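Kappa-carrageenase (Pseudoalteromonas carrageenovora, PDB 1DYP) cleaves the beta-1,4 linkages between D-galactose 4-sulfate and 3,6-anhydro-D-galactose within kappa-carrageenan chains, using the family 16 glycoside hydrolase domain described here. Local coordinates at residues 17-22 / 89-94; 105-110 / 256-261; 112-117 / 232-237; 121-126 / 133-138; 156-161 / 218-223. The protein carries 1 engineered substitution. One frame throughout, in Å; residues are numbered along the deposited sequence. Where two conformers were deposited one is given.

Interaction 1. Residues 17-22 / 89-94; sequences AKRSDE and AKSRAT. With CD (cadmium ion), chain C.
With chi1 of Arg19 at -75°, CG stands anti to the carbonyl carbon and passes beside Ser91, its CG lying 3.7 Å from Ser91 OG. A bend at chi3 (-70°) then carries NE toward Thr94. The guanidinium ends with Thr94 O over the centre of one face, 3.9 Å above the plane. Next to it, Lys18 brings CB to within 3.6 Å of Ala93 CB, while its extended chain runs on and away. Ser91 OG donates to Ala93 O at 2.7 Å, which ties down the corner where strand 75-95 turns.

No direct hydrogen bond spans the two segments. Water 1 bridges them instead, donating to Lys18 O (2.7 Å) and accepting from Ala93 N (3.0 Å). At the far end of 17-22, Glu22 O binds a cadmium ion at 2.4 Å together with Gly53 O, Asp263 O and waters, and Glu22 OE1 takes a bond from water 2, one of those ligands. Glu22 OE2 pairs with Arg266. The loop after strand 13-15 thus meets strand 75-95 through aliphatic contact, Thr94 O over the guanidinium face and a single water, while direct polar ties of 17-22 run elsewhere, among them to the metal and strand 258-270.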
# COMPACT_ATOMS: atom_id res chain seq x y z
N ALA A 17 -10.89 -15.83 3.49
CA ALA A 17 -10.72 -15.60 4.92
C ALA A 17 -9.35 -15.08 5.34
O ALA A 17 -9.26 -14.18 6.18
CB ALA A 17 -11.04 -16.89 5.68
N LYS A 18 -8.30 -15.64 4.76
CA LYS A 18 -6.94 -15.25 5.11
C LYS A 18 -6.52 -13.85 4.69
O LYS A 18 -5.48 -13.36 5.12
CB LYS A 18 -5.95 -16.27 4.55
CG LYS A 18 -6.14 -17.67 5.11
CD LYS A 18 -5.04 -18.60 4.64
CE LYS A 18 -5.25 -20.01 5.19
NZ LYS A 18 -4.15 -20.93 4.79
N ARG A 19 -7.32 -13.20 3.85
CA ARG A 19 -7.00 -11.84 3.43
C ARG A 19 -8.20 -10.93 3.65
O ARG A 19 -8.39 -9.94 2.94
CB ARG A 19 -6.55 -11.83 1.97
CG ARG A 19 -5.13 -12.37 1.77
CD ARG A 19 -4.72 -12.35 0.31
NE ARG A 19 -5.46 -13.35 -0.46
CZ ARG A 19 -5.64 -13.30 -1.77
NH1 ARG A 19 -5.14 -12.30 -2.49
NH2 ARG A 19 -6.34 -14.25 -2.37
N SER A 20 -9.01 -11.29 4.64
CA SER A 20 -10.20 -10.53 4.99
C SER A 20 -10.27 -10.40 6.50
O SER A 20 -9.95 -11.34 7.23
CB SER A 20 -11.46 -11.24 4.48
OG SER A 20 -11.42 -11.39 3.06
N ASP A 21 -10.67 -9.23 6.98
CA ASP A 21 -10.77 -9.00 8.42
C ASP A 21 -11.71 -7.83 8.68
O ASP A 21 -11.63 -6.81 8.01
CB ASP A 21 -9.39 -8.69 8.99
CG ASP A 21 -9.27 -9.05 10.47
OD1 ASP A 21 -10.22 -8.81 11.24
OD2 ASP A 21 -8.20 -9.56 10.87
N GLU A 22 -12.62 -8.00 9.64
CA GLU A 22 -13.55 -6.93 9.99
C GLU A 22 -12.96 -6.12 11.15
O GLU A 22 -13.55 -5.15 11.62
CB GLU A 22 -14.91 -7.51 10.39
CG GLU A 22 -15.63 -8.23 9.25
CD GLU A 22 -15.99 -7.30 8.11
OE1 GLU A 22 -16.66 -6.28 8.36
OE2 GLU A 22 -15.60 -7.59 6.96
N ALA A 89 -0.01 -3.79 8.48
CA ALA A 89 -0.71 -5.06 8.63
C ALA A 89 -0.53 -5.71 7.26
O ALA A 89 -1.12 -5.27 6.27
CB ALA A 89 -2.19 -4.83 8.92
N LYS A 90 0.32 -6.72 7.20
CA LYS A 90 0.62 -7.43 5.95
C LYS A 90 0.12 -8.86 6.06
O LYS A 90 0.53 -9.60 6.96
CB LYS A 90 2.13 -7.41 5.72
CG LYS A 90 2.61 -8.13 4.47
CD LYS A 90 4.14 -8.20 4.49
CE LYS A 90 4.72 -8.93 3.28
NZ LYS A 90 6.21 -8.98 3.39
N SER A 91 -0.76 -9.27 5.15
CA SER A 91 -1.29 -10.62 5.21
C SER A 91 -0.19 -11.64 4.99
O SER A 91 0.69 -11.46 4.15
CB SER A 91 -2.40 -10.83 4.17
OG SER A 91 -1.89 -10.92 2.85
N ARG A 92 -0.23 -12.72 5.77
CA ARG A 92 0.78 -13.76 5.61
C ARG A 92 0.45 -14.53 4.34
O ARG A 92 1.35 -15.01 3.64
CB ARG A 92 0.79 -14.67 6.84
CG ARG A 92 1.22 -13.94 8.10
CD ARG A 92 1.27 -14.86 9.31
NE ARG A 92 1.44 -14.12 10.56
CZ ARG A 92 2.56 -13.50 10.93
NH1 ARG A 92 3.63 -13.53 10.15
NH2 ARG A 92 2.60 -12.85 12.08
N ALA A 93 -0.84 -14.64 4.03
CA ALA A 93 -1.28 -15.34 2.83
C ALA A 93 -1.07 -14.45 1.61
O ALA A 93 -1.04 -13.22 1.72
CB ALA A 93 -2.75 -15.71 2.95
N THR A 94 -0.92 -15.07 0.45
CA THR A 94 -0.71 -14.33 -0.79
C THR A 94 -1.76 -14.69 -1.82
O THR A 94 -2.50 -15.66 -1.67
CB THR A 94 0.67 -14.63 -1.41
OG1 THR A 94 0.71 -15.99 -1.84
CG2 THR A 94 1.78 -14.38 -0.40
CD CD C . -14.93 -3.26 11.53
O HOH W 1 -3.05 -14.11 5.99
O HOH W 2 -16.46 -4.10 9.92
O HOH W 3 -16.15 -4.59 13.00
O HOH W 4 -16.86 -1.89 12.57

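Interaction 2. Residues 105-110 / 256-261; sequences KGASTF and FPTSME
Pro257, preceded by a cis peptide, is linked through its carbonyl to Thr109: water 5 donates both to Pro257 O and to Thr109 OG1, and bonds Ser108 OG as well. Thr109 OG1 is also hydrogen-bonded to Gly255 O. Thr258 turns OG1 anti to its backbone N (chi1 -168°), and this hydroxyl, a further partner of water 5, faces the bend at Ala107-Thr109. It lies 3.2 Å from Ala107 CB and accepts a weak bond from Thr109 N at 3.3 Å. One residue on, Ser259 O receives the CA-H of Ala107 at 3.3 Å and binds a cadmium ion.

Met260, present as selenomethionine, makes a CA-H...O contact with Lys105 O (3.3 Å), while its selenium end leads away to Pro115 and Gln231. Regular antiparallel pairing is reached at Glu261: Lys105 N donates to Glu261 O at 2.9 Å, Glu261 N to Lys105 O at 3.0 Å. The two side chains run side by side in the same direction. Strand 98-105 therefore leaves strand 258-270 by exchanging paired backbone bonds for CA-H contacts and hydroxyls bridged by one water; any attraction between Lys105 NZ and Glu261 OE1, 4.2 Å apart in one of two Glu261 conformers, is tentative, with a cadmium ion also beside that glutamate.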
# COMPACT_ATOMS: atom_id res chain seq x y z
N LYS A 105 -10.31 5.44 6.56
CA LYS A 105 -10.42 6.84 6.94
C LYS A 105 -8.96 7.29 7.00
O LYS A 105 -8.15 6.67 7.70
CB LYS A 105 -11.07 6.97 8.30
CG LYS A 105 -11.22 8.39 8.81
CD LYS A 105 -11.98 8.32 10.12
CE LYS A 105 -12.18 9.65 10.77
NZ LYS A 105 -12.98 9.42 12.01
N GLY A 106 -8.62 8.34 6.27
CA GLY A 106 -7.26 8.82 6.26
C GLY A 106 -6.83 9.49 7.55
O GLY A 106 -7.66 9.78 8.41
N ALA A 107 -5.53 9.72 7.69
CA ALA A 107 -4.99 10.38 8.87
C ALA A 107 -5.35 11.86 8.77
O ALA A 107 -5.40 12.41 7.68
CB ALA A 107 -3.47 10.20 8.93
N SER A 108 -5.59 12.50 9.91
CA SER A 108 -5.98 13.91 9.91
C SER A 108 -4.87 14.85 9.44
O SER A 108 -5.14 15.86 8.80
CB SER A 108 -6.45 14.33 11.30
OG SER A 108 -5.38 14.31 12.22
N THR A 109 -3.63 14.51 9.76
CA THR A 109 -2.50 15.34 9.38
C THR A 109 -2.16 15.28 7.90
O THR A 109 -2.13 14.21 7.29
CB THR A 109 -1.26 14.95 10.20
OG1 THR A 109 -1.51 15.22 11.59
CG2 THR A 109 -0.02 15.72 9.74
N PHE A 110 -1.93 16.45 7.31
CA PHE A 110 -1.57 16.57 5.90
C PHE A 110 -0.93 17.93 5.66
O PHE A 110 -1.48 18.96 6.06
CB PHE A 110 -2.79 16.45 4.99
CG PHE A 110 -2.48 16.69 3.54
CD1 PHE A 110 -1.84 15.72 2.78
CD2 PHE A 110 -2.78 17.92 2.94
CE1 PHE A 110 -1.50 15.96 1.45
CE2 PHE A 110 -2.45 18.17 1.61
CZ PHE A 110 -1.81 17.18 0.86
N PHE A 256 1.63 14.89 15.02
CA PHE A 256 1.84 13.49 15.37
C PHE A 256 1.54 13.28 16.84
O PHE A 256 1.74 14.17 17.66
CB PHE A 256 3.28 13.06 15.06
CG PHE A 256 3.62 13.11 13.61
CD1 PHE A 256 4.05 14.29 13.01
CD2 PHE A 256 3.47 11.98 12.81
CE1 PHE A 256 4.31 14.35 11.65
CE2 PHE A 256 3.73 12.03 11.44
CZ PHE A 256 4.15 13.21 10.86
N PRO A 257 1.05 12.09 17.20
CA PRO A 257 0.77 10.96 16.30
C PRO A 257 -0.45 11.22 15.42
O PRO A 257 -1.31 12.03 15.75
CB PRO A 257 0.53 9.81 17.27
CG PRO A 257 -0.14 10.49 18.42
CD PRO A 257 0.70 11.74 18.59
N THR A 258 -0.49 10.52 14.29
CA THR A 258 -1.61 10.63 13.37
C THR A 258 -1.85 9.21 12.89
O THR A 258 -0.90 8.44 12.70
CB THR A 258 -1.29 11.60 12.21
OG1 THR A 258 -2.50 11.88 11.49
CG2 THR A 258 -0.26 11.02 11.26
N SER A 259 -3.11 8.85 12.68
CA SER A 259 -3.42 7.49 12.27
C SER A 259 -4.52 7.34 11.25
O SER A 259 -5.46 8.14 11.19
CB SER A 259 -3.79 6.67 13.51
OG SER A 259 -4.87 7.29 14.19
N MSE A 260 -4.41 6.28 10.45
CA MSE A 260 -5.39 5.97 9.44
C MSE A 260 -6.17 4.86 10.14
O MSE A 260 -5.63 4.15 11.00
CB MSE A 260 -4.72 5.41 8.19
CG MSE A 260 -4.01 4.08 8.43
SE MSE A 260 -3.15 3.34 6.86
CE MSE A 260 -4.65 2.49 6.02
N GLU A 261 -7.45 4.72 9.80
CA GLU A 261 -8.26 3.68 10.40
C GLU A 261 -8.89 2.82 9.31
O GLU A 261 -9.31 3.33 8.27
CB GLU A 261 -9.36 4.29 11.27
CG GLU A 261 -8.86 5.23 12.35
CD GLU A 261 -9.93 5.58 13.35
OE1 GLU A 261 -11.08 5.84 12.93
OE2 GLU A 261 -9.63 5.60 14.57
O HOH W 5 -3.22 13.85 13.87

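Interaction 3. Residues 112-117 / 232-237; sequences GVSPAF and GLRAPH
Gly112 lies against the turn formed by Arg234, Pro236 and His237, with its CA 3.8 Å from His237 CD2. At its backbone angles (phi 148°, psi -31°) a CB would be jammed against the preceding carbonyl O, which calls for glycine, and Pro236 CD also approaches the CA. The carbonyl of Gly112 accepts from Arg234 N at 2.9 Å, and Leu233 CD1 packs on the same oxygen. Beyond, His237 ND1 is hydrogen-bonded to Asn250 O.

Val113 forms the non-hydrogen-bonded antiparallel pair with Leu233. Its CA-H makes a contact with Gly232 O (3.2 Å), and the side chains of the pair share a face, where Val113 also packs on Ala107 and Thr258. Ser114 follows as the hydrogen-bonded partner of Gly232: Ser114 N donates to Gly232 O at 2.8 Å, and Gly232 N returns a bond to Ser114 O at 3.1 Å.

On this second face Ser114 CB touches Arg234 CG at 3.7 Å and also lies over one face of the guanidinium, offset toward the rim. A bend at chi2 (-68°) turns CD of Arg234 out of an extended course. Arg234 NH1 donates to Leu233 O at 2.9 Å in the guanidinium plane, beside Gly232, which has no side chain to stand there. NE bonds Gln145 OE1, and NH2 makes a long, weak ion pair with the proton donor Glu142. Ser114 OG is hydrogen-bonded to Leu143 O. Arg234, held at a strand end beside the acid and important for substrate recognition, lies in the tunnel-shaped active site of this family 16 beta-jelly roll.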
# COMPACT_ATOMS: atom_id res chain seq x y z
N GLY A 112 2.33 14.94 5.15
CA GLY A 112 3.23 14.25 6.05
C GLY A 112 3.13 12.74 6.06
O GLY A 112 4.12 12.06 6.29
N VAL A 113 1.93 12.21 5.81
CA VAL A 113 1.74 10.76 5.81
C VAL A 113 0.83 10.30 4.69
O VAL A 113 -0.00 11.06 4.18
CB VAL A 113 1.15 10.24 7.14
CG1 VAL A 113 2.08 10.58 8.29
CG2 VAL A 113 -0.24 10.83 7.37
N SER A 114 0.98 9.03 4.32
CA SER A 114 0.18 8.45 3.26
C SER A 114 -0.42 7.09 3.59
O SER A 114 0.28 6.07 3.60
CB SER A 114 1.01 8.32 1.98
OG SER A 114 0.26 7.68 0.95
N PRO A 115 -1.72 7.07 3.91
CA PRO A 115 -2.41 5.81 4.23
C PRO A 115 -2.38 5.02 2.93
O PRO A 115 -2.58 5.59 1.85
CB PRO A 115 -3.82 6.27 4.58
CG PRO A 115 -3.60 7.62 5.16
CD PRO A 115 -2.57 8.23 4.24
N ALA A 116 -2.13 3.72 3.02
CA ALA A 116 -2.06 2.91 1.82
C ALA A 116 -2.69 1.54 1.98
O ALA A 116 -2.61 0.92 3.04
CB ALA A 116 -0.59 2.74 1.40
N PHE A 117 -3.34 1.09 0.91
CA PHE A 117 -3.96 -0.22 0.84
C PHE A 117 -3.34 -0.73 -0.45
O PHE A 117 -3.56 -0.16 -1.53
CB PHE A 117 -5.48 -0.09 0.74
CG PHE A 117 -6.19 -1.41 0.55
CD1 PHE A 117 -5.74 -2.57 1.18
CD2 PHE A 117 -7.33 -1.47 -0.24
CE1 PHE A 117 -6.42 -3.78 1.02
CE2 PHE A 117 -8.02 -2.67 -0.41
CZ PHE A 117 -7.56 -3.82 0.22
N GLY A 232 2.69 5.32 5.34
CA GLY A 232 4.06 5.73 5.12
C GLY A 232 4.28 7.21 5.38
O GLY A 232 3.34 7.98 5.50
N LEU A 233 5.55 7.59 5.45
CA LEU A 233 5.94 8.98 5.68
C LEU A 233 6.13 9.67 4.34
O LEU A 233 6.54 9.04 3.35
CB LEU A 233 7.24 9.02 6.49
CG LEU A 233 7.59 10.31 7.23
CD1 LEU A 233 6.58 10.57 8.36
CD2 LEU A 233 9.00 10.18 7.80
N ARG A 234 5.84 10.97 4.29
CA ARG A 234 5.97 11.75 3.06
C ARG A 234 6.46 13.16 3.36
O ARG A 234 6.69 13.52 4.51
CB ARG A 234 4.62 11.83 2.35
CG ARG A 234 4.05 10.49 1.89
CD ARG A 234 4.89 9.89 0.76
NE ARG A 234 4.26 8.72 0.15
CZ ARG A 234 4.41 7.47 0.57
NH1 ARG A 234 5.18 7.21 1.62
NH2 ARG A 234 3.81 6.48 -0.07
N ALA A 235 6.63 13.95 2.30
CA ALA A 235 7.05 15.33 2.45
C ALA A 235 6.03 15.97 3.40
O ALA A 235 4.84 15.65 3.34
CB ALA A 235 7.03 16.03 1.09
N PRO A 236 6.46 16.92 4.23
CA PRO A 236 7.80 17.50 4.39
C PRO A 236 8.83 16.74 5.21
O PRO A 236 9.85 17.31 5.60
CB PRO A 236 7.49 18.85 5.02
CG PRO A 236 6.38 18.48 5.98
CD PRO A 236 5.50 17.57 5.14
N HIS A 237 8.60 15.45 5.46
CA HIS A 237 9.53 14.67 6.28
C HIS A 237 10.41 13.73 5.48
O HIS A 237 11.16 12.94 6.05
CB HIS A 237 8.73 13.88 7.31
CG HIS A 237 7.75 14.71 8.06
ND1 HIS A 237 8.14 15.77 8.86
CD2 HIS A 237 6.40 14.68 8.11
CE1 HIS A 237 7.07 16.36 9.36
NE2 HIS A 237 6.00 15.72 8.92

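Interaction 4. Residues 121-126 / 133-138; sequences STIDRS and VQYSEI
Ser121 OG is gripped by three groups: it accepts from Ser136 N at 3.0 Å, donates to Thr122 O at 2.9 Å and is bonded to Arg223 NE. The backbone of Ser121 takes part too, its N donating to Ser136 O. Serine hydroxyl and amide together thus continue the pairing of strands 113-120 and 133-139 as the first leaves the sheet.

Tyr135, its CG anti to the backbone N (chi1 175°), presents its ring edge to this bend. Ser121 O lies in the ring plane, 3.1 Å from Tyr135 CE1, with Thr122 O at the same edge, while Ile123 CG1 meets Tyr135 CD1 at 3.6 Å. At the other end Tyr135 OH donates to OE1 of the nucleophile Glu137 at 2.6 Å, arriving from above the carboxylate plane.

Gln134 O accepts from Asp124 N at 3.0 Å. Together Gln134 and Tyr135 form a classic beta bulge opposite Ile159. Gln134 extends across Arg125, joined to it by water 6, between Arg125 O and Gln134 NE2, and by water 7, which donates to Gln134 OE1 and is weakly held by Arg125 NH1. Gln134 NE2 is bonded to Leu127 O as well. Asp124 OD1 closes an Asx turn with Ser126 N and also takes Ser126 OG. The Tyr135 ring, lined at its edge by two carbonyls, carries its hydroxyl to Glu137, consistent with a second-shell role beside the catalytic carboxylate.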
# COMPACT_ATOMS: atom_id res chain seq x y z
N SER A 121 4.64 -8.44 -3.96
CA SER A 121 5.29 -9.73 -3.93
C SER A 121 6.70 -9.59 -3.43
O SER A 121 7.18 -8.48 -3.16
CB SER A 121 5.34 -10.31 -5.35
OG SER A 121 6.26 -9.57 -6.14
N THR A 122 7.37 -10.72 -3.28
CA THR A 122 8.76 -10.74 -2.88
C THR A 122 9.46 -10.43 -4.20
O THR A 122 8.84 -10.49 -5.26
CB THR A 122 9.17 -12.13 -2.42
OG1 THR A 122 8.68 -13.10 -3.35
CG2 THR A 122 8.61 -12.42 -1.04
N ILE A 123 10.74 -10.08 -4.14
CA ILE A 123 11.49 -9.79 -5.35
C ILE A 123 12.32 -11.03 -5.66
O ILE A 123 13.12 -11.46 -4.83
CB ILE A 123 12.42 -8.58 -5.16
CG1 ILE A 123 11.59 -7.33 -4.83
CG2 ILE A 123 13.24 -8.35 -6.43
CD1 ILE A 123 12.42 -6.09 -4.57
N ASP A 124 12.10 -11.61 -6.83
CA ASP A 124 12.83 -12.81 -7.24
C ASP A 124 13.80 -12.46 -8.35
O ASP A 124 13.42 -12.39 -9.52
CB ASP A 124 11.86 -13.88 -7.73
CG ASP A 124 12.54 -15.20 -8.00
OD1 ASP A 124 13.79 -15.23 -8.05
OD2 ASP A 124 11.84 -16.21 -8.15
N ARG A 125 15.06 -12.25 -7.98
CA ARG A 125 16.08 -11.88 -8.94
C ARG A 125 16.60 -13.05 -9.77
O ARG A 125 17.47 -12.88 -10.62
CB ARG A 125 17.22 -11.15 -8.22
CG ARG A 125 16.72 -9.92 -7.45
CD ARG A 125 17.83 -9.17 -6.73
NE ARG A 125 17.30 -8.15 -5.81
CZ ARG A 125 16.70 -7.02 -6.19
NH1 ARG A 125 16.55 -6.73 -7.47
NH2 ARG A 125 16.26 -6.17 -5.27
N SER A 126 16.05 -14.25 -9.54
CA SER A 126 16.47 -15.42 -10.30
C SER A 126 15.74 -15.47 -11.64
O SER A 126 16.11 -16.23 -12.53
CB SER A 126 16.20 -16.71 -9.52
OG SER A 126 14.82 -17.02 -9.48
N VAL A 133 8.98 -11.12 -14.88
CA VAL A 133 8.58 -10.14 -13.89
C VAL A 133 9.13 -10.61 -12.55
O VAL A 133 8.76 -11.68 -12.06
CB VAL A 133 7.05 -10.01 -13.81
CG1 VAL A 133 6.66 -9.09 -12.66
CG2 VAL A 133 6.51 -9.46 -15.13
N GLN A 134 10.03 -9.82 -11.97
CA GLN A 134 10.65 -10.17 -10.70
C GLN A 134 9.90 -9.63 -9.50
O GLN A 134 10.09 -10.09 -8.38
CB GLN A 134 12.08 -9.62 -10.64
CG GLN A 134 12.95 -9.94 -11.84
CD GLN A 134 14.40 -9.57 -11.61
OE1 GLN A 134 14.71 -8.65 -10.85
NE2 GLN A 134 15.31 -10.28 -12.27
N TYR A 135 9.05 -8.63 -9.73
CA TYR A 135 8.30 -8.00 -8.65
C TYR A 135 6.99 -7.41 -9.15
O TYR A 135 6.96 -6.77 -10.20
CB TYR A 135 9.16 -6.89 -8.04
CG TYR A 135 8.47 -6.05 -6.98
CD1 TYR A 135 8.18 -6.58 -5.73
CD2 TYR A 135 8.11 -4.73 -7.24
CE1 TYR A 135 7.55 -5.81 -4.75
CE2 TYR A 135 7.48 -3.95 -6.26
CZ TYR A 135 7.20 -4.50 -5.02
OH TYR A 135 6.58 -3.74 -4.05
N SER A 136 5.92 -7.64 -8.40
CA SER A 136 4.60 -7.12 -8.75
C SER A 136 4.01 -6.40 -7.54
O SER A 136 4.02 -6.93 -6.43
CB SER A 136 3.65 -8.25 -9.15
OG SER A 136 4.10 -8.93 -10.31
N GLU A 137 3.48 -5.20 -7.77
CA GLU A 137 2.87 -4.42 -6.70
C GLU A 137 1.64 -3.71 -7.23
O GLU A 137 1.71 -2.98 -8.22
CB GLU A 137 3.85 -3.38 -6.16
CG GLU A 137 3.27 -2.49 -5.06
CD GLU A 137 4.19 -1.34 -4.69
OE1 GLU A 137 5.43 -1.51 -4.82
OE2 GLU A 137 3.70 -0.28 -4.26
N ILE A 138 0.50 -3.93 -6.58
CA ILE A 138 -0.73 -3.26 -6.96
C ILE A 138 -1.13 -2.38 -5.80
O ILE A 138 -1.33 -2.86 -4.68
CB ILE A 138 -1.88 -4.25 -7.26
CG1 ILE A 138 -1.53 -5.12 -8.47
CG2 ILE A 138 -3.16 -3.47 -7.54
CD1 ILE A 138 -2.61 -6.13 -8.85
O HOH W 6 18.28 -10.47 -11.78
O HOH W 7 16.45 -7.02 -9.92

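Interaction 5. Residues 156-161 / 218-223; sequences LHNIVV and NLYWHR
The indole of Trp221 is covered on one face by Leu156 and on the other by Tyr220 CB. Leu156 CD1 stands 3.5 Å from the centroid of the six-membered ring and only 10° off its normal, a CH-pi contact, and Leu156 CB adds a close approach to CZ2. At the indole edge NE1 donates to His157 O at 3.0 Å; the oxygen is near the ring plane, although the N-H reaches it from above the carbonyl plane. The Tyr220 ring has Leu219 CB over its centre and, on the opposite face, Val160 CB offset toward the rim. These groups seat the loop after strand 211-217 on strand 151-162 of the beta-jelly roll of family 16.

Asn158 meets both aromatics, its CG placed between the backbone N and carbonyl carbon (chi1 63°). The amide crosses the indole at about a right angle, with OD1 3.2 Å from Trp221 CZ2, yet lies within 20° of parallel to the phenol ring, ND2 being 3.3 Å from Tyr220 CD2. OD1 is hydrogen-bonded to Asn178 ND2. His157, whose CB points away from the loop, binds a cadmium ion through NE2 and makes a weak bond from ND1 to Asp139 of the active site. Its carbonyl accepts the Trp221 bond, so the loop meets the strand at a residue beside that site. The loop itself is braced by an Asx motif: Asn218 OD1 accepts from Trp221 N at 2.8 Å, and Asn218 ND2 donates to Trp221 O at 3.0 Å.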
# COMPACT_ATOMS: atom_id res chain seq x y z
N LEU A 156 0.63 1.24 -9.81
CA LEU A 156 1.26 -0.06 -10.00
C LEU A 156 2.77 0.12 -10.03
O LEU A 156 3.28 1.12 -10.53
CB LEU A 156 0.83 -0.67 -11.33
CG LEU A 156 -0.65 -0.97 -11.56
CD1 LEU A 156 -0.85 -1.39 -13.01
CD2 LEU A 156 -1.12 -2.06 -10.61
N HIS A 157 3.49 -0.86 -9.47
CA HIS A 157 4.94 -0.86 -9.46
C HIS A 157 5.37 -2.26 -9.86
O HIS A 157 4.67 -3.23 -9.57
CB HIS A 157 5.51 -0.57 -8.06
CG HIS A 157 5.21 0.80 -7.55
ND1 HIS A 157 3.95 1.19 -7.14
CD2 HIS A 157 6.01 1.87 -7.35
CE1 HIS A 157 3.99 2.44 -6.71
NE2 HIS A 157 5.24 2.87 -6.82
N ASN A 158 6.51 -2.37 -10.53
CA ASN A 158 6.98 -3.69 -10.95
C ASN A 158 8.41 -3.64 -11.45
O ASN A 158 8.96 -2.58 -11.72
CB ASN A 158 6.10 -4.25 -12.07
CG ASN A 158 6.15 -3.41 -13.34
OD1 ASN A 158 5.56 -2.34 -13.40
ND2 ASN A 158 6.88 -3.89 -14.35
N ILE A 159 9.00 -4.83 -11.55
CA ILE A 159 10.34 -4.99 -12.09
C ILE A 159 10.16 -6.03 -13.19
O ILE A 159 9.71 -7.15 -12.93
CB ILE A 159 11.34 -5.55 -11.07
CG1 ILE A 159 11.58 -4.53 -9.96
CG2 ILE A 159 12.65 -5.89 -11.78
CD1 ILE A 159 12.48 -5.04 -8.85
N VAL A 160 10.51 -5.66 -14.42
CA VAL A 160 10.39 -6.58 -15.54
C VAL A 160 11.67 -6.55 -16.35
O VAL A 160 12.31 -5.50 -16.48
CB VAL A 160 9.18 -6.21 -16.44
CG1 VAL A 160 9.36 -4.82 -17.03
CG2 VAL A 160 9.02 -7.24 -17.55
N VAL A 161 12.06 -7.70 -16.88
CA VAL A 161 13.27 -7.79 -17.67
C VAL A 161 13.07 -7.20 -19.07
O VAL A 161 12.25 -7.69 -19.85
CB VAL A 161 13.74 -9.26 -17.79
CG1 VAL A 161 14.97 -9.35 -18.69
CG2 VAL A 161 14.05 -9.82 -16.42
N ASN A 218 -3.38 -5.86 -17.17
CA ASN A 218 -2.52 -6.55 -16.23
C ASN A 218 -1.36 -7.17 -16.99
O ASN A 218 -1.39 -8.34 -17.36
CB ASN A 218 -3.27 -7.64 -15.48
CG ASN A 218 -2.45 -8.23 -14.36
OD1 ASN A 218 -1.23 -8.03 -14.32
ND2 ASN A 218 -3.09 -8.95 -13.46
N LEU A 219 -0.33 -6.36 -17.21
CA LEU A 219 0.86 -6.80 -17.93
C LEU A 219 1.88 -7.48 -17.04
O LEU A 219 2.45 -8.51 -17.42
CB LEU A 219 1.53 -5.60 -18.60
CG LEU A 219 0.68 -4.73 -19.53
CD1 LEU A 219 1.48 -3.51 -19.94
CD2 LEU A 219 0.26 -5.54 -20.74
N TYR A 220 2.10 -6.91 -15.86
CA TYR A 220 3.12 -7.42 -14.95
C TYR A 220 2.67 -7.66 -13.52
O TYR A 220 3.49 -7.59 -12.60
CB TYR A 220 4.28 -6.43 -14.93
CG TYR A 220 4.67 -5.91 -16.29
CD1 TYR A 220 5.14 -6.78 -17.28
CD2 TYR A 220 4.56 -4.55 -16.61
CE1 TYR A 220 5.49 -6.31 -18.54
CE2 TYR A 220 4.91 -4.08 -17.87
CZ TYR A 220 5.37 -4.96 -18.83
OH TYR A 220 5.73 -4.51 -20.08
N TRP A 221 1.40 -7.97 -13.31
CA TRP A 221 0.91 -8.18 -11.95
C TRP A 221 0.20 -9.52 -11.77
O TRP A 221 -0.97 -9.58 -11.39
CB TRP A 221 0.03 -6.99 -11.57
CG TRP A 221 0.82 -5.72 -11.65
CD1 TRP A 221 1.66 -5.22 -10.70
CD2 TRP A 221 0.99 -4.88 -12.80
NE1 TRP A 221 2.36 -4.14 -11.19
CE2 TRP A 221 1.96 -3.91 -12.48
CE3 TRP A 221 0.41 -4.86 -14.08
CZ2 TRP A 221 2.38 -2.94 -13.39
CZ3 TRP A 221 0.83 -3.89 -14.99
CH2 TRP A 221 1.81 -2.94 -14.64
N HIS A 222 0.93 -10.60 -12.03
CA HIS A 222 0.39 -11.95 -11.90
C HIS A 222 1.10 -12.73 -10.79
O HIS A 222 0.76 -13.89 -10.53
CB HIS A 222 0.52 -12.71 -13.22
CG HIS A 222 -0.12 -12.02 -14.38
ND1 HIS A 222 0.58 -11.17 -15.21
CD2 HIS A 222 -1.40 -12.02 -14.83
CE1 HIS A 222 -0.24 -10.68 -16.13
NE2 HIS A 222 -1.45 -11.18 -15.92
N ARG A 223 2.08 -12.10 -10.15
CA ARG A 223 2.81 -12.75 -9.07
C ARG A 223 1.96 -12.81 -7.80
O ARG A 223 0.95 -12.13 -7.69
CB ARG A 223 4.11 -11.99 -8.77
CG ARG A 223 5.19 -12.17 -9.82
CD ARG A 223 6.41 -11.33 -9.50
NE ARG A 223 7.02 -11.68 -8.22
CZ ARG A 223 7.72 -12.79 -7.99
NH1 ARG A 223 7.90 -13.68 -8.95
NH2 ARG A 223 8.24 -13.00 -6.79

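How the interactions relate
Along the chain interaction 1 closes before the others open; interaction 3 is nested inside the loop closed by interaction 2, and interactions 4 and 5 inside that of interaction 3. Two clusters result. Interactions 2 and 3, centres about 10 Å apart, touch through Phe256 with His237 and Ala107 with Val113. Interactions 4 and 5, centres about 7 Å apart, share neighbouring strands 133-139 and 151-162, and Ser136 OG probably bonds Tyr220 O. The clusters lie on opposite sides of the chain's centre, while interaction 1 has its centre about 19 to 23 Å from those of the others. Strand 113-120, running from interaction 3 toward interaction 4, links the substrate-recognition arginine with the strand carrying the nucleophile.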